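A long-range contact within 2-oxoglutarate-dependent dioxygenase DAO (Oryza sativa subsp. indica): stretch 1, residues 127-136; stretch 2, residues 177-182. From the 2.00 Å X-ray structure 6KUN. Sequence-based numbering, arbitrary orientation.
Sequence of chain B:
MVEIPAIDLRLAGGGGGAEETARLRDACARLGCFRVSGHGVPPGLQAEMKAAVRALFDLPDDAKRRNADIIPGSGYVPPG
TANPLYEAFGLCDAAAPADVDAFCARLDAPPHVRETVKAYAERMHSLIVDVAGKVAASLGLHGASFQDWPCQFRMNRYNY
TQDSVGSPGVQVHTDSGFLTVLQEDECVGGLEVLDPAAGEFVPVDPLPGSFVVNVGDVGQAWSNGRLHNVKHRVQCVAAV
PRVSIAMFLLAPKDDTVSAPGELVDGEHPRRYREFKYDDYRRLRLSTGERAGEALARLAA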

# COMPACT_ATOMS: atom_id res chain seq x y z
N LEU B 127 1.64 -12.57 -16.58
CA LEU B 127 2.88 -12.41 -15.86
C LEU B 127 3.56 -13.76 -15.67
O LEU B 127 4.74 -13.90 -15.97
N ILE B 128 2.84 -14.77 -15.21
CA ILE B 128 3.51 -16.02 -14.85
C ILE B 128 3.98 -16.72 -16.11
O ILE B 128 5.01 -17.38 -16.10
N VAL B 129 3.26 -16.55 -17.22
CA VAL B 129 3.72 -17.09 -18.50
C VAL B 129 5.02 -16.39 -18.93
O VAL B 129 5.98 -17.05 -19.35
N ASP B 130 5.07 -15.06 -18.81
CA ASP B 130 6.27 -14.30 -19.14
C ASP B 130 7.45 -14.71 -18.26
O ASP B 130 8.55 -14.97 -18.76
N VAL B 131 7.21 -14.82 -16.96
CA VAL B 131 8.25 -15.31 -16.07
C VAL B 131 8.71 -16.72 -16.47
O VAL B 131 9.91 -16.99 -16.60
N ALA B 132 7.76 -17.64 -16.68
CA ALA B 132 8.17 -18.99 -17.09
C ALA B 132 9.05 -18.96 -18.34
O ALA B 132 10.07 -19.64 -18.40
N GLY B 133 8.65 -18.18 -19.35
CA GLY B 133 9.43 -18.09 -20.57
C GLY B 133 10.85 -17.61 -20.34
O GLY B 133 11.80 -18.12 -20.95
N LYS B 134 11.01 -16.62 -19.47
CA LYS B 134 12.34 -16.09 -19.16
C LYS B 134 13.17 -17.11 -18.39
O LYS B 134 14.36 -17.26 -18.66
N VAL B 135 12.56 -17.84 -17.47
CA VAL B 135 13.27 -18.92 -16.78
C VAL B 135 13.75 -19.96 -17.78
O VAL B 135 14.93 -20.34 -17.79
N ALA B 136 12.85 -20.42 -18.66
CA ALA B 136 13.23 -21.35 -19.73
C ALA B 136 14.37 -20.82 -20.61
O ALA B 136 15.28 -21.57 -20.99
N GLY B 177 3.63 -27.53 -8.01
CA GLY B 177 3.65 -27.11 -9.40
C GLY B 177 4.98 -26.58 -9.88
O GLY B 177 6.02 -26.73 -9.24
N PHE B 178 4.92 -25.88 -11.01
CA PHE B 178 6.12 -25.40 -11.70
C PHE B 178 6.67 -24.12 -11.09
O PHE B 178 7.84 -24.09 -10.63
N LEU B 179 5.88 -23.05 -11.13
CA LEU B 179 6.25 -21.73 -10.62
C LEU B 179 5.02 -21.11 -9.98
O LEU B 179 3.90 -21.34 -10.44
N THR B 180 5.24 -20.27 -8.97
CA THR B 180 4.18 -19.55 -8.31
C THR B 180 4.54 -18.08 -8.22
O THR B 180 5.65 -17.74 -7.81
N VAL B 181 3.58 -17.19 -8.58
CA VAL B 181 3.77 -15.76 -8.42
C VAL B 181 2.85 -15.30 -7.30
O VAL B 181 1.64 -15.52 -7.38
N LEU B 182 3.42 -14.64 -6.30
CA LEU B 182 2.70 -14.24 -5.10
C LEU B 182 2.71 -12.71 -4.98
O LEU B 182 3.73 -12.07 -5.24

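The helical segment 127-136 lies across the start of a strand, 179-182, with its direction running obliquely against it, the N-to-C directions at 132° and the axes 9.0 Å apart at their closest. No hydrogen bond links the two stretches; 333 Å² of surface is buried, both sides summed, and the side-chain contacts between them are all apolar. The strand's alternation sets the pattern: Leu179 and Val181 point toward the helix while Thr180, between them, points away; Phe178, just before the strand, also points toward the helix. The helix answers with residues spaced three and four apart, Leu127, Ile128, Val131 and Val135 pointing toward the strand and Ala132 sideways.

Leu179, in the m,t rotamer, is the main bump on the strand. Leu179 CD1 settles against Ala132, 3.7 Å from Ala132 CA and 4.0 Å from Ala132 CB, so the methyl reaches the helix backbone itself. Val131 CG1, 4.2 Å from Leu179 CD1, and Val135 CG2, 4.4 Å from the same methyl, add to the wall; both valines are t. Ala132 CB also meets the edge of the Phe178 ring, 4.0 Å from Phe178 CE2. Phe178 is t at chi1 and has chi2 at 70°.

From the helix side the bump is Ile128. Ile128 CD1 sits 3.8 Å from Leu179 CB and only 3.2 Å from Val181 CG2, a tight contact for two methyls. Chi1 is t, but chi2 lies between wells at 18°, an unusual conformation accompanying this close fit. Val181, also t, offers its other methyl to Leu127, with Val181 CG1 4.0 Å from Leu127 CD2; that leucine is t,p.

Charge stays off the interface: Lys134 NZ and Asp130 OD1 form a salt bridge at 3.0 Å, one helical turn apart, and neither residue touches the strand.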

# COMPACT_ATOMS: atom_id res chain seq x y z
CB LEU B 127 2.64 -11.70 -14.53
CG LEU B 127 3.84 -11.49 -13.61
CD1 LEU B 127 4.97 -10.75 -14.32
CD2 LEU B 127 3.40 -10.74 -12.37
CB ILE B 128 2.60 -16.88 -13.97
CG1 ILE B 128 3.33 -17.94 -13.15
CG2 ILE B 128 1.50 -17.53 -14.82
CD1 ILE B 128 4.80 -17.77 -12.95
CB VAL B 129 2.62 -16.95 -19.55
CG1 VAL B 129 3.14 -17.26 -20.96
CG2 VAL B 129 1.45 -17.88 -19.21
CB ASP B 130 5.99 -12.79 -19.02
CG ASP B 130 7.17 -11.93 -19.45
OD1 ASP B 130 7.76 -12.19 -20.52
OD2 ASP B 130 7.52 -10.98 -18.73
CB VAL B 131 7.75 -15.27 -14.62
CG1 VAL B 131 8.79 -15.94 -13.72
CG2 VAL B 131 7.51 -13.83 -14.18
CB ALA B 132 6.95 -19.88 -17.32
CB LYS B 134 12.23 -14.76 -18.40
CG LYS B 134 11.70 -13.65 -19.30
CD LYS B 134 11.46 -12.37 -18.54
CE LYS B 134 11.43 -11.15 -19.48
NZ LYS B 134 10.60 -11.36 -20.70
CB VAL B 135 12.39 -19.54 -15.68
CG1 VAL B 135 13.00 -20.84 -15.16
CG2 VAL B 135 12.25 -18.57 -14.55
CB ALA B 136 12.00 -21.67 -20.58
CB PHE B 178 5.75 -25.22 -13.20
CG PHE B 178 6.86 -24.86 -14.09
CD1 PHE B 178 7.88 -25.78 -14.38
CD2 PHE B 178 6.92 -23.60 -14.68
CE1 PHE B 178 8.95 -25.42 -15.21
CE2 PHE B 178 7.99 -23.21 -15.46
CZ PHE B 178 9.00 -24.15 -15.75
CB LEU B 179 6.69 -20.77 -11.72
CG LEU B 179 8.01 -21.03 -12.41
CD1 LEU B 179 8.19 -20.06 -13.55
CD2 LEU B 179 9.14 -20.95 -11.42
CB THR B 180 3.94 -20.10 -6.91
OG1 THR B 180 3.67 -21.49 -7.01
CG2 THR B 180 2.71 -19.39 -6.29
CB VAL B 181 3.50 -14.96 -9.71
CG1 VAL B 181 3.83 -13.48 -9.47
CG2 VAL B 181 4.32 -15.48 -10.83
CB LEU B 182 3.36 -14.84 -3.83
CG LEU B 182 3.61 -16.34 -3.72
CD1 LEU B 182 4.47 -16.61 -2.48
CD2 LEU B 182 2.31 -17.11 -3.63